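Local coordinates for uncharacterized protein (Arthrobacter sp., PDB 3BL4) that is of unknown function but belongs to a family in the STAS clan and forms a dimer in which a beta sheet continues from one subunit into the other, at residues G20-T25 and L42-L47; A30-A35 and R70-R75; I82-S87 and N96-I101. All coordinates share one frame; numbering follows the deposited sequence.

Contact 1. Residues G20-T25 and L42-L47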
ATOM      1  N   GLY A  20      18.772   0.827  19.031  1.00 28.89           N
ATOM      2  CA  GLY A  20      18.954   1.006  17.585  1.00 28.49           C
ATOM      3  C   GLY A  20      17.718   0.734  16.746  1.00 28.80           C
ATOM      4  O   GLY A  20      17.792   0.668  15.520  1.00 29.87           O
ATOM      5  N   ILE A  21      16.574   0.582  17.403  1.00 28.97           N
ATOM      6  CA  ILE A  21      15.317   0.309  16.713  1.00 27.88           C
ATOM      7  C   ILE A  21      14.482   1.586  16.663  1.00 25.03           C
ATOM      8  O   ILE A  21      14.336   2.251  17.672  1.00 26.13           O
ATOM      9  CB  ILE A  21      14.592  -0.859  17.413  1.00 26.89           C
ATOM     10  CG1 ILE A  21      15.335  -2.156  17.081  1.00 28.86           C
ATOM     11  CG2 ILE A  21      13.170  -0.943  16.980  1.00 22.14           C
ATOM     12  CD1 ILE A  21      15.012  -3.303  17.986  1.00 30.47           C
ATOM     13  N   LEU A  22      13.985   1.942  15.478  1.00 23.72           N
ATOM     14  CA  LEU A  22      13.008   3.031  15.336  1.00 24.66           C
ATOM     15  C   LEU A  22      11.625   2.562  15.751  1.00 24.96           C
ATOM     16  O   LEU A  22      11.235   1.448  15.429  1.00 24.54           O
ATOM     17  CB  LEU A  22      12.915   3.522  13.886  1.00 25.67           C
ATOM     18  CG  LEU A  22      14.097   4.240  13.237  1.00 25.52           C
ATOM     19  CD1 LEU A  22      14.065   4.056  11.719  1.00 22.35           C
ATOM     20  CD2 LEU A  22      14.111   5.705  13.597  1.00 27.07           C
ATOM     21  N   ARG A  23      10.887   3.419  16.461  1.00 25.08           N
ATOM     22  CA  ARG A  23       9.496   3.142  16.802  1.00 25.92           C
ATOM     23  C   ARG A  23       8.619   4.288  16.341  1.00 25.86           C
ATOM     24  O   ARG A  23       8.775   5.422  16.804  1.00 24.51           O
ATOM     25  CB  ARG A  23       9.347   2.908  18.309  1.00 27.45           C
ATOM     26  CG  ARG A  23      10.082   1.659  18.711  1.00 29.94           C
ATOM     27  CD  ARG A  23      10.061   1.345  20.183  1.00 35.32           C
ATOM     28  NE  ARG A  23      11.094   0.340  20.449  1.00 38.76           N
ATOM     29  CZ  ARG A  23      11.068  -0.542  21.440  1.00 44.11           C
ATOM     30  NH1 ARG A  23      10.052  -0.583  22.288  1.00 46.49           N
ATOM     31  NH2 ARG A  23      12.070  -1.409  21.571  1.00 43.61           N
ATOM     32  N   LEU A  24       7.719   3.980  15.410  1.00 25.95           N
ATOM     33  CA  LEU A  24       6.745   4.939  14.889  1.00 24.82           C
ATOM     34  C   LEU A  24       5.325   4.600  15.354  1.00 25.76           C
ATOM     35  O   LEU A  24       4.836   3.494  15.150  1.00 22.42           O
ATOM     36  CB  LEU A  24       6.797   4.961  13.356  1.00 24.17           C
ATOM     37  CG  LEU A  24       5.803   5.864  12.610  1.00 28.15           C
ATOM     38  CD1 LEU A  24       5.986   7.353  12.935  1.00 23.10           C
ATOM     39  CD2 LEU A  24       5.886   5.594  11.108  1.00 23.59           C
ATOM     40  N   THR A  25       4.657   5.578  15.959  1.00 27.08           N
ATOM     41  CA  THR A  25       3.252   5.441  16.286  1.00 27.05           C
ATOM     42  C   THR A  25       2.454   5.931  15.089  1.00 26.76           C
ATOM     43  O   THR A  25       2.401   7.130  14.813  1.00 26.03           O
ATOM     44  CB  THR A  25       2.889   6.211  17.574  1.00 27.09           C
ATOM     45  OG1 THR A  25       3.408   5.491  18.694  1.00 31.21           O
ATOM     46  CG2 THR A  25       1.379   6.328  17.738  1.00 29.58           C
ATOM     47  N   LEU A  42       8.497  10.611   5.979  1.00 28.97           N
ATOM     48  CA  LEU A  42       9.398  11.761   5.835  1.00 29.92           C
ATOM     49  C   LEU A  42      10.113  12.023   7.146  1.00 27.37           C
ATOM     50  O   LEU A  42      11.307  12.217   7.156  1.00 28.89           O
ATOM     51  CB  LEU A  42       8.657  13.033   5.388  1.00 29.67           C
ATOM     52  CG  LEU A  42       9.501  14.313   5.381  1.00 28.18           C
ATOM     53  CD1 LEU A  42      10.665  14.177   4.418  1.00 37.68           C
ATOM     54  CD2 LEU A  42       8.650  15.538   5.024  1.00 34.12           C
ATOM     55  N   ARG A  43       9.365  12.009   8.243  1.00 26.65           N
ATOM     56  CA  ARG A  43       9.917  12.237   9.578  1.00 27.05           C
ATOM     57  C   ARG A  43      10.893  11.133  10.003  1.00 25.58           C
ATOM     58  O   ARG A  43      11.876  11.407  10.675  1.00 24.00           O
ATOM     59  CB  ARG A  43       8.794  12.368  10.619  1.00 26.64           C
ATOM     60  CG  ARG A  43       7.796  13.517  10.381  1.00 30.11           C
ATOM     61  CD  ARG A  43       8.459  14.905  10.241  1.00 36.06           C
ATOM     62  NE  ARG A  43       9.221  15.286  11.434  1.00 38.64           N
ATOM     63  CZ  ARG A  43       8.696  15.716  12.590  1.00 45.47           C
ATOM     64  NH1 ARG A  43       7.380  15.854  12.765  1.00 43.50           N
ATOM     65  NH2 ARG A  43       9.506  16.009  13.596  1.00 45.09           N
ATOM     66  N   VAL A  44      10.594   9.892   9.644  1.00 26.31           N
ATOM     67  CA  VAL A  44      11.511   8.773   9.887  1.00 26.14           C
ATOM     68  C   VAL A  44      12.838   9.007   9.175  1.00 27.92           C
ATOM     69  O   VAL A  44      13.912   8.796   9.751  1.00 30.14           O
ATOM     70  CB  VAL A  44      10.941   7.446   9.365  1.00 25.20           C
ATOM     71  CG1 VAL A  44      12.050   6.390   9.272  1.00 23.03           C
ATOM     72  CG2 VAL A  44       9.769   6.971  10.238  1.00 21.46           C
ATOM     73  N   ASN A  45      12.750   9.420   7.913  1.00 28.12           N
ATOM     74  CA  ASN A  45      13.933   9.662   7.087  1.00 28.89           C
ATOM     75  C   ASN A  45      14.727  10.846   7.600  1.00 27.62           C
ATOM     76  O   ASN A  45      15.933  10.766   7.657  1.00 27.11           O
ATOM     77  CB  ASN A  45      13.560   9.861   5.601  1.00 28.61           C
ATOM     78  CG  ASN A  45      13.067   8.575   4.935  1.00 29.44           C
ATOM     79  OD1 ASN A  45      13.434   7.473   5.348  1.00 27.48           O
ATOM     80  ND2 ASN A  45      12.231   8.715   3.897  1.00 18.79           N
ATOM     81  N   GLN A  46      14.053  11.923   7.988  1.00 27.85           N
ATOM     82  CA  GLN A  46      14.745  13.090   8.539  1.00 30.01           C
ATOM     83  C   GLN A  46      15.465  12.754   9.852  1.00 30.41           C
ATOM     84  O   GLN A  46      16.568  13.235  10.098  1.00 32.12           O
ATOM     85  CB  GLN A  46      13.771  14.244   8.751  1.00 28.44           C
ATOM     86  CG  GLN A  46      13.211  14.841   7.469  1.00 31.24           C
ATOM     87  CD  GLN A  46      12.190  15.951   7.734  1.00 31.41           C
ATOM     88  OE1 GLN A  46      11.494  15.942   8.748  1.00 30.62           O
ATOM     89  NE2 GLN A  46      12.117  16.921   6.823  1.00 31.81           N
ATOM     90  N   LEU A  47      14.855  11.912  10.682  1.00 29.72           N
ATOM     91  CA  LEU A  47      15.473  11.509  11.950  1.00 29.27           C
ATOM     92  C   LEU A  47      16.681  10.631  11.701  1.00 29.91           C
ATOM     93  O   LEU A  47      17.674  10.752  12.392  1.00 30.66           O
ATOM     94  CB  LEU A  47      14.459  10.784  12.845  1.00 28.95           C
ATOM     95  CG  LEU A  47      14.936  10.140  14.145  1.00 30.28           C
ATOM     96  CD1 LEU A  47      15.676  11.160  14.995  1.00 26.14           C
ATOM     97  CD2 LEU A  47      13.764   9.551  14.897  1.00 29.36           C
TER
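No hydrogen bond links Leu-22 or Leu-24 to Val-44 or Leu-47; within the two segments the shortest hydrogen bond is Gln-46 N to Leu-42 O at 2.9 Å, followed by Leu-47 N to Arg-43 O at 3.0 Å. These two bonds stay within the helix, and the contact itself is apolar. Leu-22 supplies both of its methyls: CD1 meets Val-44 CG1 at 3.9 Å, the two side chains slanting across each other, while CD2 runs past Leu-47 CD2 at 4.1 Å with the leucines pointing in opposite directions. The torsion of Leu-22 turns CG anti to its carbonyl carbon (chi1 -67°), and the fork divides between the two helix residues. Val-44 also divides its branches, for CG2, lying beside its own backbone N, faces Leu-24 CD2 at 4.2 Å. Strand 22-25 and helix 34-48 belong to a beta-alpha-beta unit completed by the parallel strand 53-58; the short axes pass 10.4 Å apart at 154°, so the helix returns nearly antiparallel over the strand. Met-55 of strand 53-58 touches Leu-22, Leu-24 and Val-44, extending the apolar layer under the helix. Away from this layer, Asn-45 OD1 and ND2 bond to Gln-78 N and Pro-76 O of the second subunit, so another side of the same helix serves the dimer.

Contact 2. Residues A30-A35 and R70-R75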
ATOM      1  N   ALA A  30      -8.053   7.140  14.642  1.00 48.85           N
ATOM      2  CA  ALA A  30      -8.934   6.525  13.656  1.00 48.68           C
ATOM      3  C   ALA A  30      -8.868   7.207  12.287  1.00 48.58           C
ATOM      4  O   ALA A  30      -9.436   6.693  11.324  1.00 49.20           O
ATOM      5  CB  ALA A  30     -10.356   6.504  14.164  1.00 47.55           C
ATOM      6  N   ALA A  31      -8.191   8.355  12.198  1.00 47.53           N
ATOM      7  CA  ALA A  31      -8.040   9.060  10.918  1.00 46.34           C
ATOM      8  C   ALA A  31      -6.909   8.424  10.114  1.00 44.63           C
ATOM      9  O   ALA A  31      -5.813   8.225  10.644  1.00 46.53           O
ATOM     10  CB  ALA A  31      -7.770  10.545  11.140  1.00 45.08           C
ATOM     11  N   ILE A  32      -7.185   8.087   8.853  1.00 40.98           N
ATOM     12  CA  ILE A  32      -6.187   7.494   7.965  1.00 38.78           C
ATOM     13  C   ILE A  32      -6.125   8.250   6.655  1.00 36.70           C
ATOM     14  O   ILE A  32      -7.053   8.171   5.867  1.00 36.58           O
ATOM     15  CB  ILE A  32      -6.490   6.009   7.627  1.00 37.83           C
ATOM     16  CG1 ILE A  32      -6.477   5.138   8.882  1.00 39.06           C
ATOM     17  CG2 ILE A  32      -5.474   5.486   6.612  1.00 37.95           C
ATOM     18  CD1 ILE A  32      -7.812   4.511   9.196  1.00 41.51           C
ATOM     19  N   THR A  33      -5.035   8.975   6.410  1.00 34.38           N
ATOM     20  CA  THR A  33      -4.847   9.631   5.123  1.00 32.03           C
ATOM     21  C   THR A  33      -3.515   9.251   4.488  1.00 30.56           C
ATOM     22  O   THR A  33      -2.572   8.886   5.175  1.00 29.64           O
ATOM     23  CB  THR A  33      -4.957  11.187   5.230  1.00 33.54           C
ATOM     24  OG1 THR A  33      -3.737  11.739   5.745  1.00 32.84           O
ATOM     25  CG2 THR A  33      -6.149  11.606   6.109  1.00 28.07           C
ATOM     26  N   ALA A  34      -3.453   9.348   3.165  1.00 29.40           N
ATOM     27  CA  ALA A  34      -2.228   9.087   2.426  1.00 28.30           C
ATOM     28  C   ALA A  34      -1.137  10.078   2.820  1.00 27.90           C
ATOM     29  O   ALA A  34       0.017   9.695   3.015  1.00 28.66           O
ATOM     30  CB  ALA A  34      -2.499   9.169   0.929  1.00 29.03           C
ATOM     31  N   ALA A  35      -1.516  11.354   2.921  1.00 27.21           N
ATOM     32  CA  ALA A  35      -0.608  12.424   3.316  1.00 27.53           C
ATOM     33  C   ALA A  35       0.043  12.186   4.670  1.00 26.44           C
ATOM     34  O   ALA A  35       1.217  12.488   4.830  1.00 25.27           O
ATOM     35  CB  ALA A  35      -1.346  13.781   3.334  1.00 28.06           C
ATOM     36  N   ARG A  70     -11.507  -0.324   9.823  1.00 32.96           N
ATOM     37  CA  ARG A  70     -12.796  -0.869   9.399  1.00 34.26           C
ATOM     38  C   ARG A  70     -13.703   0.184   8.748  1.00 35.81           C
ATOM     39  O   ARG A  70     -14.434  -0.121   7.803  1.00 36.77           O
ATOM     40  CB  ARG A  70     -13.553  -1.454  10.585  1.00 32.89           C
ATOM     41  CG  ARG A  70     -12.839  -2.519  11.342  1.00 33.67           C
ATOM     42  CD  ARG A  70     -13.814  -3.294  12.202  1.00 41.15           C
ATOM     43  NE  ARG A  70     -13.366  -3.401  13.580  1.00 48.54           N
ATOM     44  CZ  ARG A  70     -13.755  -2.608  14.582  1.00 56.59           C
ATOM     45  NH1 ARG A  70     -14.627  -1.621  14.386  1.00 58.94           N
ATOM     46  NH2 ARG A  70     -13.263  -2.807  15.801  1.00 58.12           N
ATOM     47  N   ALA A  71     -13.672   1.399   9.290  1.00 35.79           N
ATOM     48  CA  ALA A  71     -14.499   2.500   8.822  1.00 36.40           C
ATOM     49  C   ALA A  71     -14.083   2.969   7.436  1.00 35.80           C
ATOM     50  O   ALA A  71     -14.948   3.165   6.589  1.00 38.82           O
ATOM     51  CB  ALA A  71     -14.456   3.681   9.822  1.00 36.40           C
ATOM     52  N   VAL A  72     -12.785   3.150   7.195  1.00 35.16           N
ATOM     53  CA  VAL A  72     -12.326   3.626   5.881  1.00 36.46           C
ATOM     54  C   VAL A  72     -12.098   2.520   4.834  1.00 36.50           C
ATOM     55  O   VAL A  72     -12.233   2.786   3.636  1.00 34.94           O
ATOM     56  CB  VAL A  72     -11.044   4.524   5.956  1.00 36.87           C
ATOM     57  CG1 VAL A  72     -11.194   5.634   7.010  1.00 38.52           C
ATOM     58  CG2 VAL A  72      -9.800   3.694   6.206  1.00 40.01           C
ATOM     59  N   PHE A  73     -11.761   1.302   5.266  1.00 36.63           N
ATOM     60  CA  PHE A  73     -11.370   0.226   4.328  1.00 37.34           C
ATOM     61  C   PHE A  73     -12.381  -0.918   4.161  1.00 39.09           C
ATOM     62  O   PHE A  73     -12.099  -1.882   3.451  1.00 40.43           O
ATOM     63  CB  PHE A  73     -10.021  -0.390   4.730  1.00 36.93           C
ATOM     64  CG  PHE A  73      -8.841   0.539   4.585  1.00 37.01           C
ATOM     65  CD1 PHE A  73      -8.391   0.924   3.340  1.00 36.71           C
ATOM     66  CD2 PHE A  73      -8.146   0.979   5.700  1.00 36.89           C
ATOM     67  CE1 PHE A  73      -7.288   1.762   3.208  1.00 37.54           C
ATOM     68  CE2 PHE A  73      -7.043   1.806   5.571  1.00 37.35           C
ATOM     69  CZ  PHE A  73      -6.613   2.194   4.321  1.00 35.97           C
ATOM     70  N   GLY A  74     -13.552  -0.827   4.780  1.00 41.01           N
ATOM     71  CA  GLY A  74     -14.583  -1.878   4.625  1.00 41.80           C
ATOM     72  C   GLY A  74     -15.467  -1.747   3.388  1.00 42.38           C
ATOM     73  O   GLY A  74     -16.429  -2.488   3.229  1.00 42.22           O
ATOM     74  N   ARG A  75     -15.102  -0.839   2.488  1.00 44.47           N
ATOM     75  CA  ARG A  75     -15.929  -0.477   1.332  1.00 45.39           C
ATOM     76  C   ARG A  75     -16.068  -1.634   0.326  1.00 44.32           C
ATOM     77  O   ARG A  75     -15.148  -2.436   0.151  1.00 41.41           O
ATOM     78  CB  ARG A  75     -15.358   0.765   0.628  1.00 46.76           C
ATOM     79  CG  ARG A  75     -14.674   1.788   1.570  1.00 52.61           C
ATOM     80  CD  ARG A  75     -15.084   3.218   1.275  1.00 63.19           C
ATOM     81  NE  ARG A  75     -14.554   3.726   0.009  1.00 65.07           N
ATOM     82  CZ  ARG A  75     -15.096   4.720  -0.697  1.00 68.66           C
ATOM     83  NH1 ARG A  75     -16.210   5.330  -0.290  1.00 69.39           N
ATOM     84  NH2 ARG A  75     -14.527   5.102  -1.838  1.00 70.65           N
TER
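The chain leading into helix 34-48 passes the C-terminal part of helix 64-73 most closely where Ile-32 CA lies 7.5 Å from Val-72 CA, with no hydrogen bond between the two segments. Ile-32 bridges that distance with two branches. Its CD1 reaches Val-72 CG2 at 3.7 Å, whereas CG2, anti to the backbone N, approaches the Phe-73 ring obliquely, 4.1 Å from CE2. With Val-72 CG1 anti to the carbonyl carbon (chi1 -49°), CG2 falls between the backbone N and that carbon and lies 3.2 Å above one face of the Phe-73 ring, offset toward the rim. The contact joins the lead-in to helix 34-48 to the C-terminal region of helix 64-73. Thr-33, next in the chain after Ile-32, is the N-cap of helix 34-48, its OG1 bonded to Asp-36 N. An alanine in place of Ile-32 lacks both branches and is likely to open a gap beside Val-72 CG2 and the Phe-73 ring, taking one apolar neighbour from each. The second subunit adds to the cluster, with its Phe-97 meeting the Phe-73 ring edge-to-face and also packing on Ile-32. Arg-75 NH2 forms a salt bridge to Glu-38 OE2 of that subunit.

Contact 3. Residues I82-S87 and N96-I101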
ATOM      1  N   ILE A  82      -8.294  -9.630  -9.151  1.00 22.13           N
ATOM      2  CA  ILE A  82      -7.657  -8.498  -9.857  1.00 21.79           C
ATOM      3  C   ILE A  82      -6.267  -8.853 -10.365  1.00 20.96           C
ATOM      4  O   ILE A  82      -5.437  -9.253  -9.594  1.00 22.53           O
ATOM      5  CB  ILE A  82      -7.551  -7.244  -8.979  1.00 21.71           C
ATOM      6  CG1 ILE A  82      -8.919  -6.867  -8.388  1.00 27.86           C
ATOM      7  CG2 ILE A  82      -6.969  -6.093  -9.783  1.00 19.36           C
ATOM      8  CD1 ILE A  82      -8.923  -5.553  -7.616  1.00 19.82           C
ATOM      9  N   ALA A  83      -6.043  -8.740 -11.674  1.00 20.31           N
ATOM     10  CA  ALA A  83      -4.722  -8.921 -12.256  1.00 18.18           C
ATOM     11  C   ALA A  83      -4.224  -7.532 -12.556  1.00 20.76           C
ATOM     12  O   ALA A  83      -4.899  -6.778 -13.246  1.00 22.14           O
ATOM     13  CB  ALA A  83      -4.784  -9.742 -13.543  1.00 13.87           C
ATOM     14  N   LEU A  84      -3.057  -7.177 -12.038  1.00 20.41           N
ATOM     15  CA  LEU A  84      -2.505  -5.877 -12.312  1.00 20.22           C
ATOM     16  C   LEU A  84      -1.350  -6.081 -13.269  1.00 22.06           C
ATOM     17  O   LEU A  84      -0.404  -6.788 -12.953  1.00 23.24           O
ATOM     18  CB  LEU A  84      -2.081  -5.183 -11.015  1.00 20.23           C
ATOM     19  CG  LEU A  84      -3.255  -5.052 -10.033  1.00 23.12           C
ATOM     20  CD1 LEU A  84      -3.275  -6.220  -9.060  1.00 15.71           C
ATOM     21  CD2 LEU A  84      -3.264  -3.740  -9.285  1.00 17.43           C
ATOM     22  N   LEU A  85      -1.453  -5.474 -14.449  1.00 21.71           N
ATOM     23  CA  LEU A  85      -0.523  -5.734 -15.533  1.00 20.48           C
ATOM     24  C   LEU A  85       0.426  -4.573 -15.713  1.00 23.52           C
ATOM     25  O   LEU A  85      -0.009  -3.460 -16.011  1.00 22.51           O
ATOM     26  CB  LEU A  85      -1.308  -5.953 -16.813  1.00 22.13           C
ATOM     27  CG  LEU A  85      -0.563  -6.081 -18.152  1.00 28.71           C
ATOM     28  CD1 LEU A  85       0.289  -7.340 -18.134  1.00 18.65           C
ATOM     29  CD2 LEU A  85      -1.568  -6.074 -19.306  1.00 17.77           C
ATOM     30  N   GLY A  86       1.722  -4.832 -15.548  1.00 24.45           N
ATOM     31  CA  GLY A  86       2.759  -3.821 -15.838  1.00 26.06           C
ATOM     32  C   GLY A  86       3.639  -4.131 -17.035  1.00 26.01           C
ATOM     33  O   GLY A  86       3.407  -5.089 -17.742  1.00 26.39           O
ATOM     34  N   SER A  87       4.654  -3.299 -17.241  1.00 28.95           N
ATOM     35  CA  SER A  87       5.642  -3.463 -18.323  1.00 32.15           C
ATOM     36  C   SER A  87       6.937  -4.128 -17.856  1.00 32.11           C
ATOM     37  O   SER A  87       7.546  -4.910 -18.589  1.00 31.56           O
ATOM     38  CB  SER A  87       6.009  -2.106 -18.927  1.00 31.45           C
ATOM     39  OG  SER A  87       5.023  -1.702 -19.849  1.00 37.96           O
ATOM     40  N   ASN A  96       1.031  -2.209  -5.834  1.00 26.24           N
ATOM     41  CA  ASN A  96       0.969  -2.086  -4.377  1.00 25.92           C
ATOM     42  C   ASN A  96       0.314  -0.790  -3.907  1.00 24.28           C
ATOM     43  O   ASN A  96      -0.410  -0.787  -2.912  1.00 24.22           O
ATOM     44  CB  ASN A  96       2.363  -2.204  -3.775  1.00 25.60           C
ATOM     45  CG  ASN A  96       2.953  -3.596  -3.948  1.00 29.05           C
ATOM     46  OD1 ASN A  96       2.237  -4.544  -4.266  1.00 30.27           O
ATOM     47  ND2 ASN A  96       4.266  -3.717  -3.747  1.00 23.96           N
ATOM     48  N   PHE A  97       0.559   0.301  -4.615  1.00 22.01           N
ATOM     49  CA  PHE A  97      -0.131   1.551  -4.335  1.00 22.53           C
ATOM     50  C   PHE A  97      -1.645   1.368  -4.471  1.00 24.49           C
ATOM     51  O   PHE A  97      -2.392   1.570  -3.513  1.00 27.01           O
ATOM     52  CB  PHE A  97       0.354   2.641  -5.289  1.00 24.11           C
ATOM     53  CG  PHE A  97      -0.147   3.997  -4.950  1.00 24.88           C
ATOM     54  CD1 PHE A  97       0.479   4.753  -3.975  1.00 29.12           C
ATOM     55  CD2 PHE A  97      -1.237   4.531  -5.611  1.00 29.46           C
ATOM     56  CE1 PHE A  97       0.003   6.023  -3.656  1.00 30.44           C
ATOM     57  CE2 PHE A  97      -1.720   5.789  -5.292  1.00 27.45           C
ATOM     58  CZ  PHE A  97      -1.101   6.530  -4.316  1.00 29.56           C
ATOM     59  N   PHE A  98      -2.085   0.942  -5.653  1.00 25.15           N
ATOM     60  CA  PHE A  98      -3.505   0.771  -5.964  1.00 25.03           C
ATOM     61  C   PHE A  98      -4.214  -0.121  -4.919  1.00 25.72           C
ATOM     62  O   PHE A  98      -5.267   0.227  -4.401  1.00 25.43           O
ATOM     63  CB  PHE A  98      -3.627   0.159  -7.377  1.00 25.78           C
ATOM     64  CG  PHE A  98      -5.052   0.039  -7.887  1.00 28.23           C
ATOM     65  CD1 PHE A  98      -5.643   1.088  -8.570  1.00 14.86           C
ATOM     66  CD2 PHE A  98      -5.777  -1.140  -7.706  1.00 23.05           C
ATOM     67  CE1 PHE A  98      -6.940   0.982  -9.025  1.00 24.63           C
ATOM     68  CE2 PHE A  98      -7.064  -1.250  -8.151  1.00 21.50           C
ATOM     69  CZ  PHE A  98      -7.655  -0.190  -8.821  1.00 24.73           C
ATOM     70  N   LEU A  99      -3.603  -1.260  -4.624  1.00 25.13           N
ATOM     71  CA  LEU A  99      -4.157  -2.247  -3.722  1.00 26.33           C
ATOM     72  C   LEU A  99      -4.072  -1.807  -2.277  1.00 25.98           C
ATOM     73  O   LEU A  99      -4.886  -2.230  -1.447  1.00 27.46           O
ATOM     74  CB  LEU A  99      -3.426  -3.583  -3.888  1.00 25.73           C
ATOM     75  CG  LEU A  99      -3.585  -4.327  -5.230  1.00 26.10           C
ATOM     76  CD1 LEU A  99      -2.789  -5.643  -5.202  1.00 15.68           C
ATOM     77  CD2 LEU A  99      -5.044  -4.618  -5.537  1.00 20.01           C
ATOM     78  N   GLY A 100      -3.053  -1.008  -1.969  1.00 24.03           N
ATOM     79  CA  GLY A 100      -2.917  -0.392  -0.669  1.00 23.69           C
ATOM     80  C   GLY A 100      -4.054   0.574  -0.406  1.00 22.48           C
ATOM     81  O   GLY A 100      -4.641   0.567   0.678  1.00 20.67           O
ATOM     82  N   ILE A 101      -4.367   1.397  -1.405  1.00 24.50           N
ATOM     83  CA  ILE A 101      -5.470   2.364  -1.302  1.00 25.68           C
ATOM     84  C   ILE A 101      -6.825   1.666  -1.203  1.00 24.88           C
ATOM     85  O   ILE A 101      -7.637   2.004  -0.363  1.00 23.06           O
ATOM     86  CB  ILE A 101      -5.530   3.331  -2.511  1.00 25.17           C
ATOM     87  CG1 ILE A 101      -4.223   4.125  -2.663  1.00 27.30           C
ATOM     88  CG2 ILE A 101      -6.693   4.279  -2.358  1.00 27.76           C
ATOM     89  CD1 ILE A 101      -3.710   4.695  -1.404  1.00 28.20           C
TER
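The Phe-98 ring is met obliquely by Leu-84, whose CD2 lies 3.9 Å from Phe-98 CD2. A second ring, Trp-26 of the other subunit, meets Phe-98 with the planes at about 55°. The neighbouring ring, Phe-97, has Ile-101 CG1 4.0 Å above one face and displaced toward the rim, one helical turn further on. Phe-98 has CG anti to its backbone N (chi1 -175°), which runs the ring past the end of Leu-84. Leu-84 forks between two helix residues: besides Phe-98, it meets Leu-99, with CD1 to Leu-99 CD1 at 3.9 Å and CD2 to Leu-99 CG at 4.1 Å. Ile-82, two residues earlier on the same side of the strand, adds a looser approach of CD1 to Leu-99 CD2 at 4.5 Å. All of this is hydrophobic; no hydrogen bond joins the segments. A bound 1,2-ethanediol, probably from the crystallisation liquor, lies near the Leu-99 side chain. The short axes of strand 82-85 and helix 96-101 pass 10.6 Å apart at 148°. Strand 79-85, helix 92-102 and the parallel strand 108-111 make a beta-alpha-beta unit, and residues 82-85 also pair in parallel with a strand of the second subunit, while Ala-83 packs against helix 114-121.

Overall arrangement
Along the chain, contacts 1 and 2 alternate their segments and share helix 34-48, whereas contact 3 follows both. Contacts 1 and 3, each a strand-helix pairing in its own beta-alpha-beta unit, have centres 27 Å apart on opposite sides of the chain's centre. Contact 2 lies 22 Å from contact 1 and 19 Å from contact 3, centre to centre. It touches contact 3, with Phe-73 CE1 3.6 Å from Ile-101 O, but not contact 1. Within one chain the two units lie in separate sheets. All three contacts meet the second subunit, and the sheet of contact 3 runs on into it, consistent with a dimer whose interface includes a sheet shared by both chains.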